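Local coordinates for Low density lipoprotein receptor adapter protein 1 (Rattus norvegicus, PDB 3SO6), which uses this phosphotyrosine-binding domain to grip the NPXY internalization motif of the LDL receptor tail, acting as a clathrin-associated sorting adaptor for the receptor's endocytosis in polarized cells, at residues L15-P19 with S98-H102; P19-S25 with S75-K81. All coordinates share one frame; numbering follows the deposited sequence. Where two conformers were deposited one is given.

Contact 1 of 2, residues L15-P19 with S98-H102; sequences LVERP and SLECH
Leu99 and Val16 meet with their side chains crossing at about a right angle, CG2 of Val16 lying 3.7 Å from CB of Leu99. Beyond that crossing Leu99 reaches on to the turn that follows Val16: with CG beside the backbone N (chi1 -53°) and the chain extended, CD1 comes to rest against the Arg18-Pro19 peptide, 3.4 Å from C of Arg18, and also touches the proline ring at CD. The other branch of Val16, CG1, lies 3.9 Å from CB of Cys101, and Ala28 of helix 22-38 covers both residues. Here the first and last strands of the PTB domain's sheet, 4-16 and 99-105, run antiparallel side by side. N of Val16 donates to O of Leu99 over 3.0 Å, from above the carbonyl plane, while a water bridges the other two backbone atoms of this pair, donating to O of Val16 and accepting from N of Leu99. The sheet's other face carries Leu15 and Glu100. CD2 of Leu15 leans over the strand, 3.3 Å from O of Leu99, and packs obliquely on the aliphatic CG of Glu100. The carboxylate beyond turns to His102, whose NE2 donates to OE1 of Glu100 at 2.8 Å; OE1 lies in the imidazole plane but is itself approached from above the carboxylate. ND1 of the same ring bonds the hydroxyl of Tyr10, so both ring nitrogens are engaged.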
ATOM      1  N   LEU A  15       1.208   6.569 -11.638  1.00 14.78           N
ATOM      2  CA  LEU A  15       1.798   5.363 -12.299  1.00 14.86           C
ATOM      3  C   LEU A  15       3.305   5.325 -12.054  1.00 14.32           C
ATOM      4  O   LEU A  15       3.984   6.375 -11.914  1.00 17.52           O
ATOM      5  CB  LEU A  15       1.496   5.345 -13.825  1.00 17.47           C
ATOM      6  CG  LEU A  15      -0.012   5.054 -14.089  1.00 22.15           C
ATOM      7  CD1 LEU A  15      -0.334   4.824 -15.561  1.00 20.35           C
ATOM      8  CD2 LEU A  15      -0.608   3.892 -13.364  1.00 23.67           C
ATOM      9  N   VAL A  16       3.861   4.130 -11.971  1.00 13.40           N
ATOM     10  CA  VAL A  16       5.304   3.948 -11.902  1.00 14.51           C
ATOM     11  C   VAL A  16       5.701   2.979 -13.012  1.00 12.15           C
ATOM     12  O   VAL A  16       4.878   2.161 -13.463  1.00 14.59           O
ATOM     13  CB  VAL A  16       5.757   3.415 -10.514  1.00 13.72           C
ATOM     14  CG1 VAL A  16       5.512   4.519  -9.436  1.00 15.44           C
ATOM     15  CG2 VAL A  16       5.065   2.104 -10.132  1.00 15.84           C
ATOM     16  N   GLU A  17       6.967   3.008 -13.387  1.00 14.58           N
ATOM     17  CA  GLU A  17       7.310   2.180 -14.551  0.50 15.48           C
ATOM     18  C   GLU A  17       7.907   0.812 -14.224  1.00 15.63           C
ATOM     19  O   GLU A  17       7.982  -0.037 -15.148  1.00 16.52           O
ATOM     20  CB  GLU A  17       8.171   2.963 -15.569  0.50 16.22           C
ATOM     21  CG  GLU A  17       7.430   4.206 -16.185  0.50 20.63           C
ATOM     22  CD  GLU A  17       6.067   3.860 -16.842  0.50 27.16           C
ATOM     23  OE1 GLU A  17       6.045   3.073 -17.813  0.50 27.63           O
ATOM     24  OE2 GLU A  17       5.013   4.397 -16.385  0.50 31.74           O
ATOM     25  N   ARG A  18       8.211   0.561 -12.947  1.00 13.42           N
ATOM     26  CA  ARG A  18       8.756  -0.717 -12.511  1.00 14.29           C
ATOM     27  C   ARG A  18       8.113  -1.030 -11.175  1.00 14.18           C
ATOM     28  O   ARG A  18       7.619  -0.072 -10.522  1.00 14.59           O
ATOM     29  CB  ARG A  18      10.304  -0.708 -12.421  1.00 16.14           C
ATOM     30  CG  ARG A  18      10.948  -0.367 -13.713  1.00 15.83           C
ATOM     31  CD  ARG A  18      12.469  -0.297 -13.655  1.00 19.02           C
ATOM     32  NE  ARG A  18      12.949   0.593 -12.629  1.00 15.79           N
ATOM     33  CZ  ARG A  18      13.028   1.907 -12.738  1.00 17.24           C
ATOM     34  NH1 ARG A  18      12.719   2.524 -13.897  1.00 17.73           N
ATOM     35  NH2 ARG A  18      13.543   2.622 -11.720  1.00 18.80           N
ATOM     36  N   PRO A  19       8.103  -2.325 -10.768  1.00 15.33           N
ATOM     37  CA  PRO A  19       7.321  -2.635  -9.543  1.00 14.25           C
ATOM     38  C   PRO A  19       8.024  -2.379  -8.186  1.00 13.84           C
ATOM     39  O   PRO A  19       7.361  -2.318  -7.137  1.00 14.42           O
ATOM     40  CB  PRO A  19       7.031  -4.120  -9.720  1.00 14.23           C
ATOM     41  CG  PRO A  19       8.168  -4.629 -10.666  1.00 17.40           C
ATOM     42  CD  PRO A  19       8.412  -3.515 -11.587  1.00 15.41           C
ATOM     43  N   SER A  98      -0.612  -2.168 -15.887  1.00 23.62           N
ATOM     44  CA  SER A  98       0.005  -0.942 -15.364  1.00 21.91           C
ATOM     45  C   SER A  98       0.231  -1.055 -13.847  1.00 20.76           C
ATOM     46  O   SER A  98      -0.420  -1.845 -13.154  1.00 21.64           O
ATOM     47  CB  SER A  98      -0.810   0.300 -15.624  1.00 24.46           C
ATOM     48  OG  SER A  98      -2.015   0.224 -14.896  1.00 29.76           O
ATOM     49  N   LEU A  99       1.183  -0.276 -13.391  1.00 17.04           N
ATOM     50  CA  LEU A  99       1.676  -0.324 -12.004  1.00 14.94           C
ATOM     51  C   LEU A  99       1.340   1.001 -11.370  1.00 15.59           C
ATOM     52  O   LEU A  99       1.673   2.057 -11.930  1.00 17.04           O
ATOM     53  CB  LEU A  99       3.152  -0.536 -11.958  1.00 16.16           C
ATOM     54  CG  LEU A  99       3.673  -1.755 -12.757  1.00 15.54           C
ATOM     55  CD1 LEU A  99       5.212  -1.836 -12.715  1.00 17.23           C
ATOM     56  CD2 LEU A  99       2.938  -3.094 -12.399  1.00 18.86           C
ATOM     57  N   GLU A 100       0.668   0.951 -10.215  1.00 15.62           N
ATOM     58  CA  GLU A 100       0.203   2.166  -9.574  1.00 15.82           C
ATOM     59  C   GLU A 100       0.816   2.305  -8.158  1.00 14.06           C
ATOM     60  O   GLU A 100       0.770   1.335  -7.369  1.00 13.94           O
ATOM     61  CB  GLU A 100      -1.325   2.153  -9.344  1.00 17.83           C
ATOM     62  CG  GLU A 100      -2.129   1.834 -10.685  1.00 20.15           C
ATOM     63  CD  GLU A 100      -3.617   1.620 -10.412  1.00 22.36           C
ATOM     64  OE1 GLU A 100      -4.015   1.210  -9.266  1.00 23.36           O
ATOM     65  OE2 GLU A 100      -4.417   1.752 -11.356  1.00 25.63           O
ATOM     66  N   CYS A 101       1.275   3.515  -7.798  1.00 12.42           N
ATOM     67  CA  CYS A 101       1.680   3.793  -6.446  1.00 11.74           C
ATOM     68  C   CYS A 101       0.538   4.563  -5.796  1.00 10.51           C
ATOM     69  O   CYS A 101       0.128   5.624  -6.319  1.00 11.90           O
ATOM     70  CB  CYS A 101       2.998   4.614  -6.449  1.00 12.43           C
ATOM     71  SG  CYS A 101       3.547   5.004  -4.794  1.00 13.96           S
ATOM     72  N   HIS A 102       0.083   4.027  -4.659  1.00 10.78           N
ATOM     73  CA  HIS A 102      -0.965   4.659  -3.882  1.00 10.95           C
ATOM     74  C   HIS A 102      -0.416   5.119  -2.517  1.00 10.49           C
ATOM     75  O   HIS A 102       0.260   4.340  -1.824  1.00 11.71           O
ATOM     76  CB  HIS A 102      -2.135   3.701  -3.601  1.00 12.84           C
ATOM     77  CG  HIS A 102      -2.877   3.290  -4.840  1.00 13.08           C
ATOM     78  ND1 HIS A 102      -4.072   3.855  -5.224  1.00 17.01           N
ATOM     79  CD2 HIS A 102      -2.559   2.384  -5.804  1.00 17.87           C
ATOM     80  CE1 HIS A 102      -4.494   3.276  -6.337  1.00 16.10           C
ATOM     81  NE2 HIS A 102      -3.578   2.408  -6.742  1.00 18.62           N
TER
HETATM   82  O   HOH W   1       2.839   1.192 -15.193  1.00 26.43           O

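Contact 2 of 2, residues P19-S25 with S75-K81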
ATOM      1  N   PRO A  19       8.103  -2.325 -10.768  1.00 15.33           N
ATOM      2  CA  PRO A  19       7.321  -2.635  -9.543  1.00 14.25           C
ATOM      3  C   PRO A  19       8.024  -2.379  -8.186  1.00 13.84           C
ATOM      4  O   PRO A  19       7.361  -2.318  -7.137  1.00 14.42           O
ATOM      5  CB  PRO A  19       7.031  -4.120  -9.720  1.00 14.23           C
ATOM      6  CG  PRO A  19       8.168  -4.629 -10.666  1.00 17.40           C
ATOM      7  CD  PRO A  19       8.412  -3.515 -11.587  1.00 15.41           C
ATOM      8  N   LYS A  20       9.338  -2.305  -8.173  1.00 17.01           N
ATOM      9  CA  LYS A  20       9.989  -2.360  -6.860  1.00 19.12           C
ATOM     10  C   LYS A  20      11.132  -1.482  -6.827  1.00 20.31           C
ATOM     11  O   LYS A  20      11.942  -1.482  -7.764  1.00 24.43           O
ATOM     12  CB  LYS A  20      10.542  -3.768  -6.511  1.00 20.57           C
ATOM     13  CG  LYS A  20       9.485  -4.900  -6.523  1.00 22.42           C
ATOM     14  CD  LYS A  20      10.062  -6.271  -6.198  1.00 27.51           C
ATOM     15  CE  LYS A  20       9.031  -7.304  -6.525  1.00 29.47           C
ATOM     16  NZ  LYS A  20       8.035  -7.612  -5.450  1.00 30.37           N
ATOM     17  N   GLY A  21      11.299  -0.771  -5.718  1.00 16.49           N
ATOM     18  CA  GLY A  21      12.470   0.009  -5.496  1.00 16.63           C
ATOM     19  C   GLY A  21      12.155   1.363  -4.918  1.00 14.00           C
ATOM     20  O   GLY A  21      11.226   2.095  -5.299  1.00 14.05           O
ATOM     21  N   GLU A  22      13.076   1.762  -4.060  1.00 13.07           N
ATOM     22  CA  GLU A  22      12.875   3.000  -3.358  1.00 13.39           C
ATOM     23  C   GLU A  22      13.002   4.239  -4.272  1.00 12.16           C
ATOM     24  O   GLU A  22      12.445   5.334  -4.003  1.00 13.33           O
ATOM     25  CB  GLU A  22      13.792   3.192  -2.158  1.00 14.57           C
ATOM     26  CG  GLU A  22      13.490   4.380  -1.244  1.00 15.72           C
ATOM     27  CD  GLU A  22      14.503   4.532  -0.108  1.00 18.12           C
ATOM     28  OE1 GLU A  22      15.564   3.816  -0.077  1.00 19.99           O
ATOM     29  OE2 GLU A  22      14.289   5.413   0.749  1.00 19.45           O
ATOM     30  N   GLU A  23      13.790   4.063  -5.362  1.00 11.31           N
ATOM     31  CA  GLU A  23      13.919   5.199  -6.277  1.00 12.28           C
ATOM     32  C   GLU A  23      12.568   5.541  -6.918  1.00 13.86           C
ATOM     33  O   GLU A  23      12.227   6.727  -7.184  1.00 15.82           O
ATOM     34  CB  GLU A  23      15.011   4.947  -7.317  1.00 13.20           C
ATOM     35  CG  GLU A  23      14.686   4.036  -8.485  1.00 14.79           C
ATOM     36  CD  GLU A  23      14.518   2.545  -8.202  1.00 15.34           C
ATOM     37  OE1 GLU A  23      14.496   2.076  -7.046  1.00 16.21           O
ATOM     38  OE2 GLU A  23      14.395   1.782  -9.167  1.00 18.81           O
ATOM     39  N   LEU A  24      11.789   4.505  -7.144  1.00 12.43           N
ATOM     40  CA  LEU A  24      10.491   4.628  -7.761  1.00 14.49           C
ATOM     41  C   LEU A  24       9.513   5.206  -6.780  1.00 12.29           C
ATOM     42  O   LEU A  24       8.737   6.121  -7.122  1.00 12.19           O
ATOM     43  CB  LEU A  24       9.944   3.213  -8.222  1.00 18.14           C
ATOM     44  CG  LEU A  24      10.689   2.578  -9.362  1.00 18.73           C
ATOM     45  CD1 LEU A  24      10.889   1.056  -9.202  1.00 22.79           C
ATOM     46  CD2 LEU A  24      10.046   2.953 -10.677  1.00 20.00           C
ATOM     47  N   SER A  25       9.471   4.615  -5.580  1.00 12.51           N
ATOM     48  CA  SER A  25       8.481   5.060  -4.611  1.00 11.32           C
ATOM     49  C   SER A  25       8.760   6.479  -4.147  1.00 10.61           C
ATOM     50  O   SER A  25       7.811   7.223  -3.907  1.00 11.79           O
ATOM     51  CB  SER A  25       8.365   4.092  -3.432  1.00 11.91           C
ATOM     52  OG  SER A  25       9.546   3.980  -2.696  1.00 12.77           O
ATOM     53  N   SER A  75       3.561  -5.175  -5.069  1.00  9.86           N
ATOM     54  CA  SER A  75       4.970  -5.496  -5.227  1.00 12.68           C
ATOM     55  C   SER A  75       5.827  -4.966  -4.153  1.00 10.94           C
ATOM     56  O   SER A  75       6.904  -5.526  -3.901  1.00 11.72           O
ATOM     57  CB  SER A  75       5.477  -4.966  -6.578  1.00 12.17           C
ATOM     58  OG  SER A  75       5.084  -3.627  -6.709  1.00 13.71           O
ATOM     59  N   TYR A  76       5.420  -3.873  -3.490  1.00 10.80           N
ATOM     60  CA  TYR A  76       6.393  -3.080  -2.689  0.50 10.49           C
ATOM     61  C   TYR A  76       5.603  -2.201  -1.728  1.00 10.30           C
ATOM     62  O   TYR A  76       4.512  -1.724  -2.095  1.00 10.23           O
ATOM     63  CB  TYR A  76       7.201  -2.214  -3.691  0.50 10.99           C
ATOM     64  CG  TYR A  76       8.471  -1.565  -3.121  0.50  9.15           C
ATOM     65  CD1 TYR A  76       9.623  -2.289  -2.871  0.50 12.34           C
ATOM     66  CD2 TYR A  76       8.510  -0.166  -2.861  0.50  9.51           C
ATOM     67  CE1 TYR A  76      10.760  -1.668  -2.393  0.50 12.18           C
ATOM     68  CE2 TYR A  76       9.638   0.432  -2.342  0.50 10.62           C
ATOM     69  CZ  TYR A  76      10.755  -0.309  -2.108  0.50 12.87           C
ATOM     70  OH  TYR A  76      11.861   0.308  -1.575  0.50 15.32           O
ATOM     71  N   CYS A  77       6.171  -1.898  -0.564  1.00  8.57           N
ATOM     72  CA  CYS A  77       5.612  -0.888   0.258  1.00  8.88           C
ATOM     73  C   CYS A  77       6.705  -0.090   0.955  1.00 10.16           C
ATOM     74  O   CYS A  77       7.832  -0.556   1.057  1.00 10.66           O
ATOM     75  CB  CYS A  77       4.596  -1.416   1.267  1.00 10.28           C
ATOM     76  SG  CYS A  77       5.294  -2.437   2.570  1.00 13.36           S
ATOM     77  N   THR A  78       6.320   1.089   1.436  1.00  8.79           N
ATOM     78  CA  THR A  78       7.299   2.042   1.977  1.00  9.09           C
ATOM     79  C   THR A  78       6.723   2.970   3.042  1.00  8.06           C
ATOM     80  O   THR A  78       5.600   3.428   2.880  1.00  9.60           O
ATOM     81  CB  THR A  78       7.906   2.882   0.807  1.00 10.40           C
ATOM     82  OG1 THR A  78       8.859   3.806   1.298  1.00 13.28           O
ATOM     83  CG2 THR A  78       6.831   3.718   0.040  1.00 13.80           C
ATOM     84  N   ALA A  79       7.529   3.257   4.063  1.00 10.10           N
ATOM     85  CA  ALA A  79       7.358   4.428   4.850  1.00 10.61           C
ATOM     86  C   ALA A  79       8.377   5.416   4.229  1.00 10.62           C
ATOM     87  O   ALA A  79       9.604   5.183   4.324  1.00 12.88           O
ATOM     88  CB  ALA A  79       7.652   4.144   6.294  1.00 11.57           C
ATOM     89  N   ASP A  80       7.901   6.451   3.555  1.00 11.67           N
ATOM     90  CA  ASP A  80       8.821   7.311   2.723  1.00 12.59           C
ATOM     91  C   ASP A  80       9.872   8.036   3.567  1.00 12.67           C
ATOM     92  O   ASP A  80       9.611   8.422   4.710  1.00 13.40           O
ATOM     93  CB  ASP A  80       7.931   8.317   1.941  1.00 11.92           C
ATOM     94  CG  ASP A  80       8.681   9.005   0.847  1.00 13.25           C
ATOM     95  OD1 ASP A  80       9.121   8.325  -0.080  1.00 13.88           O
ATOM     96  OD2 ASP A  80       8.826  10.249   0.901  1.00 14.08           O
ATOM     97  N   LYS A  81      11.082   8.187   3.004  1.00 12.55           N
ATOM     98  CA  LYS A  81      12.141   8.918   3.737  1.00 13.93           C
ATOM     99  C   LYS A  81      11.881  10.408   3.803  1.00 15.11           C
ATOM    100  O   LYS A  81      11.913  11.003   4.888  1.00 16.66           O
ATOM    101  CB  LYS A  81      13.474   8.704   3.028  1.00 15.95           C
ATOM    102  CG  LYS A  81      14.672   9.345   3.753  1.00 18.41           C
ATOM    103  CD  LYS A  81      15.960   9.125   2.936  1.00 23.47           C
ATOM    104  CE  LYS A  81      17.104   9.929   3.547  1.00 28.98           C
ATOM    105  NZ  LYS A  81      18.324   9.843   2.644  1.00 35.06           N
TER
HETATM  106  O   HOH W   2      12.009   6.853   0.484  1.00 20.79           O
HETATM  107  O   HOH W   3       9.651   5.756  -0.595  1.00 14.56           O
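The Tyr76 ring carries the Lys20-Gly21 backbone over one face: N of Gly21 sits 3.4 Å above its centre, and CA of Gly21 makes a CH-pi contact 4.2 Å from the centroid. C of Lys20 lies over the rim of that face; at the edge OG of Ser25 approaches CE2 of Tyr76 at 3.6 Å. With CG anti to the backbone N (chi1 -166°), the ring lies beneath the turn into helix 22-38, whose N-cap position Gly21 occupies. Next along strand 74-79, OG of Ser75 donates to O of Pro19 at 2.7 Å. Lys20 extends beside Ser75 and bends at its last torsion (chi4 -86°), bringing NZ to O of Ser75 at 2.8 Å, in the carbonyl plane on a lone pair; NZ also bonds the bound peptide's backbone weakly. A methionine in place of Lys20 would probably leave that carbonyl without its ammonium partner and lose the link to the peptide. At the far end, CB of Ser25 packs on CG2 of Thr78, and two waters, one through OE2 of Glu22 and the other through OG of Ser25, join the helix start to OD1 of Asp80, whose other oxygen, OD2, bonds N of His83. Glu22 and Thr78 bond polar side chains of the peptide, which pairs with residues 76-79 as an added antiparallel strand, so this chemistry ties the helix start to the receptor-binding edge.

In the fold
Both contacts are partly buried and reach the same sheet, but contact 2 is the more buried, with five of its ten touching residues buried against two of nine in contact 1. Contact 1 joins two neighbouring interior strands and is largely apolar, with one direct backbone hydrogen bond; contact 2 sets the start of helix 22-38 against the edge strand 74-79 and relies on side-chain hydrogen bonds, a ring face and waters. Pro19 belongs to both, as the chain passes from strand 4-16 into the helix, and the salt bridge from Arg18 to Glu23 spans the same turn. Aromatic packing from the bound peptide reaches both, at Pro19 and Leu99 and at Lys20.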